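Diaminopimelate decarboxylase (Phaeodactylum tricornutum, PDB 7JPJ) probably catalyses the pyridoxal 5'-phosphate-dependent decarboxylation of diaminopimelate to lysine, the last step of lysine biosynthesis, and works as a dimer. Local coordinates at residues K69-S73 / K74-V78; E108-A111 / A112-M116; D183-V186 / P187-E191; G207-P210 / E211-Q214; K426-L430 / S431-E435. All coordinates share one frame; numbering follows the deposited sequence.

Contact 1: K69-S73 / K74-V78; sequences KYFHS and KNIHV
A Schellman motif ends helix 65-73 here, and it turns the chain into strand 77-80 of the beta-alpha-beta unit that begins with strand 53-58 in the pyridoxal-binding barrel. The bond that spans more of the chain runs from Ile76 N back to Phe71 O (2.9 Å). The tighter loop is closed by Asn75 N on His72 O (3.0 Å). Asn75 adopts positive phi (62°) as the C' residue, and this reverses the backbone. Lys74 N adds weak bonds to the carbonyls of Tyr70 and Phe71.

The turn brings two buried side chains alongside each other, both pointing the same way: Phe71 CB lies 4.1 Å from Ile76 CB. Farther out, Ile76 CD1 meets the Phe71 ring obliquely at CD1. Tyr57 of strand 53-58 stacks edge-to-face with Phe71, while Leu284 packs on both Phe71 and Ile76, so this apolar pair closes the helix end onto the barrel wall.

Toward helix 34-45, whose Leu37 touches Tyr70, Lys74 runs beside the tyrosine. Its CG sits anti to the carbonyl carbon (chi1 -68°) and comes over one face of the ring. The chain then bends at chi2 and chi3, which leaves Lys74 CE 3.8 Å from Tyr70 OH.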
# COMPACT_ATOMS: atom_id res chain seq x y z
N LYS A 69 4.11 23.31 -8.43
CA LYS A 69 4.57 24.64 -8.79
C LYS A 69 5.32 24.63 -10.12
O LYS A 69 5.21 25.57 -10.91
CB LYS A 69 5.46 25.20 -7.68
CG LYS A 69 4.73 25.51 -6.39
CD LYS A 69 5.71 25.90 -5.29
CE LYS A 69 5.02 26.01 -3.93
NZ LYS A 69 3.98 27.09 -3.90
N TYR A 70 6.07 23.56 -10.39
CA TYR A 70 6.83 23.50 -11.64
C TYR A 70 5.91 23.34 -12.84
O TYR A 70 6.06 24.05 -13.84
CB TYR A 70 7.85 22.36 -11.60
CG TYR A 70 8.52 22.18 -12.94
CD1 TYR A 70 9.55 23.03 -13.33
CD2 TYR A 70 8.11 21.20 -13.83
CE1 TYR A 70 10.16 22.90 -14.56
CE2 TYR A 70 8.71 21.06 -15.06
CZ TYR A 70 9.73 21.91 -15.42
OH TYR A 70 10.34 21.78 -16.65
N PHE A 71 4.96 22.40 -12.77
CA PHE A 71 4.04 22.21 -13.88
C PHE A 71 3.12 23.41 -14.06
O PHE A 71 2.64 23.66 -15.17
CB PHE A 71 3.20 20.95 -13.66
CG PHE A 71 3.96 19.67 -13.89
CD1 PHE A 71 4.99 19.61 -14.80
CD2 PHE A 71 3.62 18.51 -13.20
CE1 PHE A 71 5.69 18.43 -15.02
CE2 PHE A 71 4.30 17.33 -13.41
CZ PHE A 71 5.34 17.29 -14.32
N HIS A 72 2.87 24.18 -13.00
CA HIS A 72 2.09 25.40 -13.15
C HIS A 72 2.87 26.44 -13.95
O HIS A 72 2.30 27.13 -14.80
CB HIS A 72 1.68 25.95 -11.79
CG HIS A 72 0.82 27.17 -11.86
ND1 HIS A 72 1.09 28.32 -11.16
CD2 HIS A 72 -0.31 27.42 -12.57
CE1 HIS A 72 0.17 29.23 -11.43
NE2 HIS A 72 -0.69 28.70 -12.29
N SER A 73 4.17 26.57 -13.68
CA SER A 73 5.00 27.51 -14.44
C SER A 73 5.09 27.14 -15.91
O SER A 73 5.42 28.00 -16.73
CB SER A 73 6.40 27.57 -13.82
OG SER A 73 7.04 26.31 -13.91
N LYS A 74 4.82 25.88 -16.26
CA LYS A 74 4.82 25.44 -17.65
C LYS A 74 3.43 25.49 -18.28
O LYS A 74 3.24 24.94 -19.36
CB LYS A 74 5.37 24.01 -17.74
CG LYS A 74 6.85 23.91 -17.42
CD LYS A 74 7.69 24.56 -18.50
CE LYS A 74 8.37 23.51 -19.37
NZ LYS A 74 9.31 24.13 -20.34
N ASN A 75 2.47 26.14 -17.61
CA ASN A 75 1.09 26.28 -18.10
C ASN A 75 0.40 24.92 -18.24
O ASN A 75 -0.45 24.73 -19.12
CB ASN A 75 1.03 27.05 -19.42
CG ASN A 75 1.53 28.47 -19.28
OD1 ASN A 75 1.48 29.05 -18.19
ND2 ASN A 75 2.03 29.03 -20.37
N ILE A 76 0.74 23.98 -17.36
CA ILE A 76 0.06 22.70 -17.27
C ILE A 76 -0.93 22.76 -16.11
O ILE A 76 -0.57 23.19 -15.01
CB ILE A 76 1.06 21.54 -17.08
CG1 ILE A 76 1.84 21.31 -18.37
CG2 ILE A 76 0.34 20.27 -16.66
CD1 ILE A 76 2.78 20.13 -18.30
N HIS A 77 -2.17 22.35 -16.36
CA HIS A 77 -3.22 22.44 -15.35
C HIS A 77 -3.20 21.19 -14.47
O HIS A 77 -2.30 20.36 -14.55
CB HIS A 77 -4.56 22.67 -16.04
CG HIS A 77 -4.68 23.99 -16.72
ND1 HIS A 77 -5.87 24.69 -16.81
CD2 HIS A 77 -3.75 24.75 -17.36
CE1 HIS A 77 -5.67 25.82 -17.47
NE2 HIS A 77 -4.39 25.88 -17.82
N VAL A 78 -4.21 21.05 -13.61
CA VAL A 78 -4.24 19.99 -12.60
C VAL A 78 -5.56 19.24 -12.72
O VAL A 78 -6.63 19.86 -12.84
CB VAL A 78 -4.06 20.56 -11.18
CG1 VAL A 78 -4.69 19.64 -10.14
CG2 VAL A 78 -2.58 20.77 -10.88

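Contact 2: E108-A111 / A112-M116; sequences EDFA and ALVDM
Phe110 and Val114 mark the first regular turn of helix 110-116: Val114 N donates to Phe110 O at 2.9 Å with a nearly straight N-H...O angle of 164°. One residue on, Asp115 N reaches Ala111 O at 3.0 Å. The start is looser, since Asp109 O receives only weak bonds from Ala112 N and Leu113 N.

Among the side chains, Phe110 and Val114 share one flank of the helix. The nearest side-chain atoms are Phe110 CD2 and Val114 CG2, 4.4 Å apart, and the methyl meets the ring obliquely. Val114 has CG1 anti to the backbone N (chi1 180°), which leaves CG2 beside its own nitrogen and facing back toward Phe110. Phe131 of helix 125-134 packs against both residues and makes this flank a helix-to-helix surface. Leu113 takes a different side: its CG lies 3.5 Å from Asp109 O, and the side chain rests on Val86 and Arg87 of helix 83-91. Helix 110-116 is thus held between its two neighbours on the outside of the barrel, in the crossover from strand 99-101 to strand 119-122.

Asp109 occupies the N-cap position, yet its side chain makes no capping bond; OD2 forms a salt bridge with Arg87 instead. Asp115 OD1 likewise finds its partner outside, the hydroxyl of Tyr135. The carboxylate of Asp109 is therefore used to tie two helices together, although its negative charge beside the helix start probably still suits the helix dipole.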
# COMPACT_ATOMS: atom_id res chain seq x y z
N GLU A 108 -18.27 16.79 0.71
CA GLU A 108 -19.41 17.51 1.25
C GLU A 108 -19.31 19.02 1.03
O GLU A 108 -20.32 19.72 1.14
CB GLU A 108 -19.58 17.22 2.74
CG GLU A 108 -21.00 17.45 3.26
CD GLU A 108 -21.05 17.77 4.75
OE1 GLU A 108 -20.83 18.95 5.11
OE2 GLU A 108 -21.31 16.85 5.56
N ASP A 109 -18.12 19.53 0.71
CA ASP A 109 -17.90 20.95 0.47
C ASP A 109 -17.61 21.24 -1.01
O ASP A 109 -16.83 22.14 -1.33
CB ASP A 109 -16.77 21.47 1.35
CG ASP A 109 -15.42 20.87 0.99
OD1 ASP A 109 -15.39 19.68 0.59
OD2 ASP A 109 -14.39 21.57 1.11
N PHE A 110 -18.24 20.48 -1.91
CA PHE A 110 -17.98 20.67 -3.33
C PHE A 110 -18.46 22.04 -3.81
O PHE A 110 -17.82 22.67 -4.66
CB PHE A 110 -18.64 19.56 -4.15
CG PHE A 110 -20.13 19.70 -4.26
CD1 PHE A 110 -20.96 19.23 -3.26
CD2 PHE A 110 -20.71 20.30 -5.37
CE1 PHE A 110 -22.34 19.36 -3.36
CE2 PHE A 110 -22.08 20.43 -5.48
CZ PHE A 110 -22.90 19.96 -4.47
N ALA A 111 -19.57 22.53 -3.25
CA ALA A 111 -20.11 23.82 -3.66
C ALA A 111 -19.12 24.95 -3.38
O ALA A 111 -19.00 25.89 -4.17
CB ALA A 111 -21.44 24.08 -2.96
N ALA A 112 -18.41 24.87 -2.25
CA ALA A 112 -17.40 25.88 -1.95
C ALA A 112 -16.29 25.88 -2.99
O ALA A 112 -15.83 26.94 -3.42
CB ALA A 112 -16.83 25.64 -0.55
N LEU A 113 -15.87 24.69 -3.42
CA LEU A 113 -14.82 24.60 -4.44
C LEU A 113 -15.30 25.13 -5.78
O LEU A 113 -14.57 25.86 -6.46
CB LEU A 113 -14.34 23.15 -4.56
CG LEU A 113 -13.91 22.46 -3.26
CD1 LEU A 113 -13.55 21.01 -3.51
CD2 LEU A 113 -12.75 23.20 -2.61
N VAL A 114 -16.52 24.77 -6.18
CA VAL A 114 -17.05 25.23 -7.47
C VAL A 114 -17.16 26.75 -7.49
O VAL A 114 -16.93 27.39 -8.52
CB VAL A 114 -18.40 24.55 -7.76
CG1 VAL A 114 -18.96 25.03 -9.10
CG2 VAL A 114 -18.26 23.04 -7.77
N ASP A 115 -17.50 27.35 -6.34
CA ASP A 115 -17.63 28.80 -6.28
C ASP A 115 -16.30 29.50 -6.52
O ASP A 115 -16.28 30.60 -7.09
CB ASP A 115 -18.22 29.21 -4.93
CG ASP A 115 -19.67 28.84 -4.79
OD1 ASP A 115 -20.34 28.64 -5.83
OD2 ASP A 115 -20.15 28.75 -3.64
N MET A 116 -15.19 28.91 -6.09
CA MET A 116 -13.89 29.51 -6.29
C MET A 116 -13.39 29.39 -7.73
O MET A 116 -12.41 30.06 -8.08
CB MET A 116 -12.86 28.89 -5.34
CG MET A 116 -12.86 29.51 -3.95
SD MET A 116 -11.82 28.59 -2.79
CE MET A 116 -12.30 26.90 -3.17

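Contact 3: D183-V186 / P187-E191; sequences DGTV and PDIVE
Gly184, Thr185 and Val186 offer their carbonyls to Asp188, Ile189 and Val190, and these three backbone hydrogen bonds begin helix 185-192. Asp188 N donates to Gly184 O at 3.0 Å, Ile189 N to Thr185 O at 3.3 Å, and Val190 N to Val186 O at 3.0 Å. Pro187 stands in the first turn, where its lack of an N-H costs the helix no bond, and its ring packs on Phe227.

The polar side-chain bonds all gather ahead of the helix. Asp183 OD1 accepts from Thr185 N at 3.0 Å with an N-H...O angle of 166°, which makes an Asx turn. The hydroxyl Thr185 OG1 gives the same oxygen a second bond of 3.1 Å. Both donors come from one face of the carboxylate, each well out of its plane. Between Asp183 and Thr185, Gly184 has positive phi (99°), a conformation that suits glycine, and serves both as the first residue to leave helix 178-182 and as the N-cap of the next helix.

Apolar side chains make the remaining contacts. Thr185 CG2, anti to the backbone N, runs alongside Ile189 and approaches its CD1 to 4.2 Å. Val186 rests on Leu180, Val181 and Leu128, and Ile189 on Val125, so the helix packs against both helix 178-182 and helix 125-134.

Two bonds onto one oxygen should hold the Asp183 carboxylate fairly still. Its charge, lying close to the first N-H of the helix, probably stabilises the positive end of the helix dipole.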
# COMPACT_ATOMS: atom_id res chain seq x y z
N ASP A 183 -30.55 6.98 -23.41
CA ASP A 183 -31.95 6.71 -23.14
C ASP A 183 -32.68 7.89 -22.52
O ASP A 183 -33.87 7.78 -22.22
CB ASP A 183 -32.11 5.46 -22.25
CG ASP A 183 -31.70 5.69 -20.80
OD1 ASP A 183 -31.17 6.78 -20.47
OD2 ASP A 183 -31.91 4.77 -19.98
N GLY A 184 -31.99 9.01 -22.31
CA GLY A 184 -32.61 10.23 -21.83
C GLY A 184 -32.47 10.50 -20.35
O GLY A 184 -32.84 11.59 -19.90
N THR A 185 -31.94 9.54 -19.58
CA THR A 185 -31.85 9.72 -18.13
C THR A 185 -31.02 10.95 -17.77
O THR A 185 -31.46 11.80 -16.98
CB THR A 185 -31.24 8.47 -17.49
OG1 THR A 185 -32.15 7.37 -17.63
CG2 THR A 185 -30.98 8.71 -16.01
N VAL A 186 -29.82 11.07 -18.34
CA VAL A 186 -28.91 12.17 -18.03
C VAL A 186 -29.42 13.49 -18.60
O VAL A 186 -29.43 14.49 -17.88
CB VAL A 186 -27.48 11.87 -18.52
CG1 VAL A 186 -26.52 12.95 -18.03
CG2 VAL A 186 -27.03 10.50 -18.06
N PRO A 187 -29.84 13.56 -19.88
CA PRO A 187 -30.39 14.83 -20.37
C PRO A 187 -31.62 15.30 -19.61
O PRO A 187 -31.86 16.51 -19.54
CB PRO A 187 -30.73 14.52 -21.84
CG PRO A 187 -29.84 13.40 -22.20
CD PRO A 187 -29.75 12.56 -20.96
N ASP A 188 -32.40 14.38 -19.04
CA ASP A 188 -33.55 14.79 -18.23
C ASP A 188 -33.10 15.47 -16.94
O ASP A 188 -33.72 16.43 -16.49
CB ASP A 188 -34.43 13.58 -17.92
CG ASP A 188 -35.28 13.15 -19.11
OD1 ASP A 188 -34.96 13.56 -20.25
OD2 ASP A 188 -36.26 12.41 -18.90
N ILE A 189 -32.02 14.97 -16.33
CA ILE A 189 -31.48 15.61 -15.14
C ILE A 189 -30.94 16.99 -15.47
O ILE A 189 -31.08 17.94 -14.69
CB ILE A 189 -30.41 14.71 -14.50
CG1 ILE A 189 -30.99 13.33 -14.19
CG2 ILE A 189 -29.85 15.35 -13.24
CD1 ILE A 189 -29.94 12.24 -14.03
N VAL A 190 -30.32 17.13 -16.65
CA VAL A 190 -29.76 18.42 -17.05
C VAL A 190 -30.86 19.45 -17.23
O VAL A 190 -30.76 20.59 -16.76
CB VAL A 190 -28.92 18.26 -18.33
CG1 VAL A 190 -28.70 19.61 -19.00
CG2 VAL A 190 -27.59 17.59 -18.00
N GLU A 191 -31.94 19.06 -17.92
CA GLU A 191 -33.06 19.98 -18.11
C GLU A 191 -33.77 20.28 -16.79
O GLU A 191 -34.23 21.41 -16.57
CB GLU A 191 -34.05 19.40 -19.13
CG GLU A 191 -35.43 20.06 -19.11
CD GLU A 191 -36.36 19.50 -20.16
OE1 GLU A 191 -37.24 20.24 -20.64
OE2 GLU A 191 -36.22 18.30 -20.50

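Contact 4: G207-P210 / E211-Q214; sequences GSDP and EIWQ
Trp213 turns its CG anti to the carbonyl carbon (chi1 -75°) and turns the indole roughly perpendicular about CB-CG (chi2 94°), which sends the ring back along the chain toward Gly207. Asp209, with CG anti to the backbone N (chi1 180°), directs its carboxylate to the opening turn of helix 210-222.

The indole N-H then finds the carbonyl of Gly207: Trp213 NE1 donates to Gly207 O at 3.0 Å. The oxygen lies in the plane of the indole, at its edge, whereas seen from the carbonyl the donor sits well above its plane. Farther along the same edge, Asp209 O is 3.1 Å from Trp213 CD1.

At the helix start Asp209 is the N-cap. Its OD1 accepts from Glu211 N at 3.1 Å, approached from far above the carboxylate plane. The Ile212 side chain crosses that of Asp209 at about a right angle. Asp209 O is gripped twice, by Ile212 N at 3.1 Å and by Trp213 N at 3.3 Å.

Outside this loop and helix, Tyr239, next to Lys240 of the D-lysine pocket, stacks on Trp213, while Ile255 and Val259 of helix 252-270 pack against the indole.

With its single N-H used on Gly207 and its ring packed from outside, the buried indole is probably restrained in rotation and ties the loop to the helix. The capping carboxylate probably gains from the positive end of the helix dipole.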
# COMPACT_ATOMS: atom_id res chain seq x y z
N GLY A 207 -2.16 1.58 -24.18
CA GLY A 207 -1.25 1.14 -25.21
C GLY A 207 -0.66 2.30 -26.02
O GLY A 207 -0.83 3.48 -25.70
N SER A 208 0.05 1.92 -27.08
CA SER A 208 0.74 2.86 -27.95
C SER A 208 0.34 2.67 -29.41
O SER A 208 1.10 3.01 -30.32
CB SER A 208 2.25 2.73 -27.81
OG SER A 208 2.62 2.64 -26.44
N ASP A 209 -0.85 2.11 -29.65
CA ASP A 209 -1.34 1.93 -31.01
C ASP A 209 -2.09 3.18 -31.44
O ASP A 209 -3.10 3.53 -30.81
CB ASP A 209 -2.25 0.73 -31.10
CG ASP A 209 -2.79 0.51 -32.51
OD1 ASP A 209 -2.24 1.10 -33.47
OD2 ASP A 209 -3.76 -0.25 -32.66
N PRO A 210 -1.65 3.87 -32.49
CA PRO A 210 -2.39 5.06 -32.94
C PRO A 210 -3.81 4.75 -33.37
O PRO A 210 -4.71 5.59 -33.17
CB PRO A 210 -1.54 5.58 -34.11
CG PRO A 210 -0.18 5.01 -33.88
CD PRO A 210 -0.41 3.67 -33.25
N GLU A 211 -4.06 3.57 -33.94
CA GLU A 211 -5.40 3.22 -34.39
C GLU A 211 -6.33 2.86 -33.24
O GLU A 211 -7.56 2.86 -33.43
CB GLU A 211 -5.33 2.06 -35.40
CG GLU A 211 -6.56 1.86 -36.31
CD GLU A 211 -7.08 3.11 -37.03
OE1 GLU A 211 -8.12 2.99 -37.71
OE2 GLU A 211 -6.44 4.19 -36.97
N ILE A 212 -5.79 2.54 -32.06
CA ILE A 212 -6.65 2.36 -30.89
C ILE A 212 -7.06 3.71 -30.32
O ILE A 212 -8.22 3.90 -29.93
CB ILE A 212 -5.94 1.49 -29.84
CG1 ILE A 212 -5.82 0.04 -30.32
CG2 ILE A 212 -6.66 1.55 -28.49
CD1 ILE A 212 -7.10 -0.53 -30.90
N TRP A 213 -6.13 4.66 -30.29
CA TRP A 213 -6.43 5.98 -29.74
C TRP A 213 -7.40 6.75 -30.62
O TRP A 213 -8.21 7.54 -30.11
CB TRP A 213 -5.14 6.78 -29.55
CG TRP A 213 -4.35 6.31 -28.38
CD1 TRP A 213 -3.33 5.39 -28.38
CD2 TRP A 213 -4.53 6.70 -27.01
NE1 TRP A 213 -2.86 5.20 -27.10
CE2 TRP A 213 -3.58 6.00 -26.24
CE3 TRP A 213 -5.39 7.59 -26.37
CZ2 TRP A 213 -3.47 6.15 -24.86
CZ3 TRP A 213 -5.29 7.74 -25.00
CH2 TRP A 213 -4.33 7.03 -24.26
N GLN A 214 -7.35 6.53 -31.94
CA GLN A 214 -8.33 7.16 -32.82
C GLN A 214 -9.73 6.62 -32.56
O GLN A 214 -10.71 7.38 -32.57
CB GLN A 214 -7.92 6.96 -34.28
CG GLN A 214 -8.91 7.54 -35.27
CD GLN A 214 -9.63 6.46 -36.05
OE1 GLN A 214 -9.00 5.58 -36.64
NE2 GLN A 214 -10.96 6.51 -36.04

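Contact 5: K426-L430 / S431-E435; sequences KRQTL and SQIYE. With SO4 (sulfate ion), chain E.
Gln432 folds its side chain back to take the backbone N-H of Thr429, completing a capping box with an amide. Thr429 N donates to Gln432 OE1 at 2.7 Å along an essentially straight line, 179°, and lies in the plane of the amide carbonyl. The same oxygen accepts from Thr429 OG1 at 3.2 Å, this donor standing above that plane. In return Gln432 N makes weak bonds to OG1 and O of Thr429. The hydroxyl can do this because OG1 sits between the backbone N and the carbonyl carbon (chi1 75°), while the Gln432 chain stretches out beyond CG.

The next N-H holds an anion: Leu430 N donates to sulfate O2 at 3.0 Å. The ion, probably from the crystallisation liquor, lies where the N-H groups at the start of this weakly bonded turn may favour an anion.

Ile433 N closes the turn on Leu430 O at 3.0 Å. Leu430 also provides the apolar contacts, with its CD1 4.1 Å from Ile433 CD1 and its CG 4.0 Å from Tyr434 CE2. Gln428 sends its CG to 3.5 Å from Gln432 OE1, and its own amide oxygen accepts from Asn403 and from Glu409 N.

Helix 430-433 follows strand 421-423 and lies at the dimer boundary. Gln432 NE2 bonds to Asn436 of the second subunit. Separately, Leu430 packs on Phe84 of that subunit, and Tyr434 packs on its Arg88 and bonds through OH to its Asp91, so the turn lies against helix 83-91 of the partner chain.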
# COMPACT_ATOMS: atom_id res chain seq x y z
N LYS A 426 11.33 17.19 4.19
CA LYS A 426 12.22 16.63 5.20
C LYS A 426 11.71 15.28 5.68
O LYS A 426 10.51 14.99 5.62
CB LYS A 426 12.38 17.59 6.38
CG LYS A 426 11.08 18.03 7.03
CD LYS A 426 11.34 18.99 8.19
CE LYS A 426 10.04 19.55 8.77
NZ LYS A 426 10.29 20.44 9.94
N ARG A 427 12.63 14.45 6.15
CA ARG A 427 12.27 13.13 6.65
C ARG A 427 11.31 13.26 7.82
O ARG A 427 11.43 14.17 8.65
CB ARG A 427 13.52 12.36 7.07
CG ARG A 427 13.25 10.93 7.52
CD ARG A 427 14.54 10.22 7.93
NE ARG A 427 15.63 10.47 6.98
CZ ARG A 427 15.82 9.76 5.87
NH1 ARG A 427 15.01 8.76 5.56
NH2 ARG A 427 16.83 10.06 5.06
N GLN A 428 10.34 12.35 7.88
CA GLN A 428 9.39 12.33 8.98
C GLN A 428 10.06 11.82 10.25
O GLN A 428 10.95 10.96 10.20
CB GLN A 428 8.20 11.44 8.61
CG GLN A 428 7.00 11.55 9.52
CD GLN A 428 5.90 10.61 9.10
OE1 GLN A 428 6.16 9.54 8.55
NE2 GLN A 428 4.65 11.01 9.34
N THR A 429 9.66 12.37 11.39
CA THR A 429 10.19 11.88 12.65
C THR A 429 9.30 10.76 13.18
O THR A 429 8.15 10.61 12.78
CB THR A 429 10.30 13.00 13.68
OG1 THR A 429 9.00 13.32 14.18
CG2 THR A 429 10.92 14.24 13.06
N LEU A 430 9.87 9.98 14.10
CA LEU A 430 9.12 8.86 14.68
C LEU A 430 7.87 9.35 15.39
O LEU A 430 6.79 8.78 15.22
CB LEU A 430 10.02 8.07 15.63
CG LEU A 430 9.33 6.91 16.35
CD1 LEU A 430 8.94 5.83 15.36
CD2 LEU A 430 10.22 6.36 17.45
N SER A 431 8.00 10.40 16.20
CA SER A 431 6.85 10.88 16.97
C SER A 431 5.74 11.40 16.06
O SER A 431 4.57 11.39 16.46
CB SER A 431 7.30 11.96 17.96
OG SER A 431 7.08 13.27 17.44
N GLN A 432 6.07 11.85 14.85
CA GLN A 432 5.03 12.30 13.92
C GLN A 432 4.15 11.15 13.42
O GLN A 432 3.03 11.40 12.97
CB GLN A 432 5.66 12.99 12.71
CG GLN A 432 6.08 14.43 12.95
CD GLN A 432 6.89 14.98 11.80
OE1 GLN A 432 7.86 14.36 11.36
NE2 GLN A 432 6.50 16.14 11.30
N ILE A 433 4.64 9.91 13.50
CA ILE A 433 3.88 8.78 12.99
C ILE A 433 2.64 8.53 13.85
O ILE A 433 1.57 8.18 13.34
CB ILE A 433 4.77 7.53 12.91
CG1 ILE A 433 6.01 7.81 12.05
CG2 ILE A 433 4.00 6.34 12.36
CD1 ILE A 433 6.94 6.63 11.92
N TYR A 434 2.75 8.70 15.17
CA TYR A 434 1.63 8.51 16.08
C TYR A 434 1.28 9.79 16.82
O TYR A 434 0.89 9.77 17.99
CB TYR A 434 1.90 7.37 17.06
CG TYR A 434 3.26 7.39 17.74
CD1 TYR A 434 3.46 8.09 18.92
CD2 TYR A 434 4.33 6.68 17.21
CE1 TYR A 434 4.69 8.10 19.55
CE2 TYR A 434 5.57 6.68 17.83
CZ TYR A 434 5.74 7.39 19.00
OH TYR A 434 6.97 7.39 19.62
N GLU A 435 1.41 10.93 16.14
CA GLU A 435 1.12 12.23 16.75
C GLU A 435 -0.37 12.51 16.90
O GLU A 435 -0.74 13.47 17.58
CB GLU A 435 1.77 13.34 15.92
CG GLU A 435 1.06 13.63 14.61
CD GLU A 435 1.79 14.66 13.76
OE1 GLU A 435 2.64 15.40 14.30
OE2 GLU A 435 1.50 14.72 12.54
S SO4 E . 13.60 10.25 15.05
O1 SO4 E . 15.00 10.49 14.72
O2 SO4 E . 12.77 10.48 13.87
O3 SO4 E . 13.43 8.86 15.50
O4 SO4 E . 13.19 11.15 16.13

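Overall arrangement
Contacts 1 to 4 follow one another through the pyridoxal-binding barrel; contact 5 lies near the C-terminus. Gly207 of contact 4 lies about 9 Å from the bound D-lysine, and in contact 1 the Phe71 side chain is about 12 Å from that of Lys60, the predicted cofactor lysine. Contacts 2 and 3 lie away from these sites, their centres 23 Å apart, and both pack on helix 125-134. Contacts 4 and 5 are on opposite sides of the chain's centre, 45 Å between centres. Helix 83-91 links contacts 2 and 5 across the dimer: it meets contact 2 within its own chain and contact 5 of the other subunit.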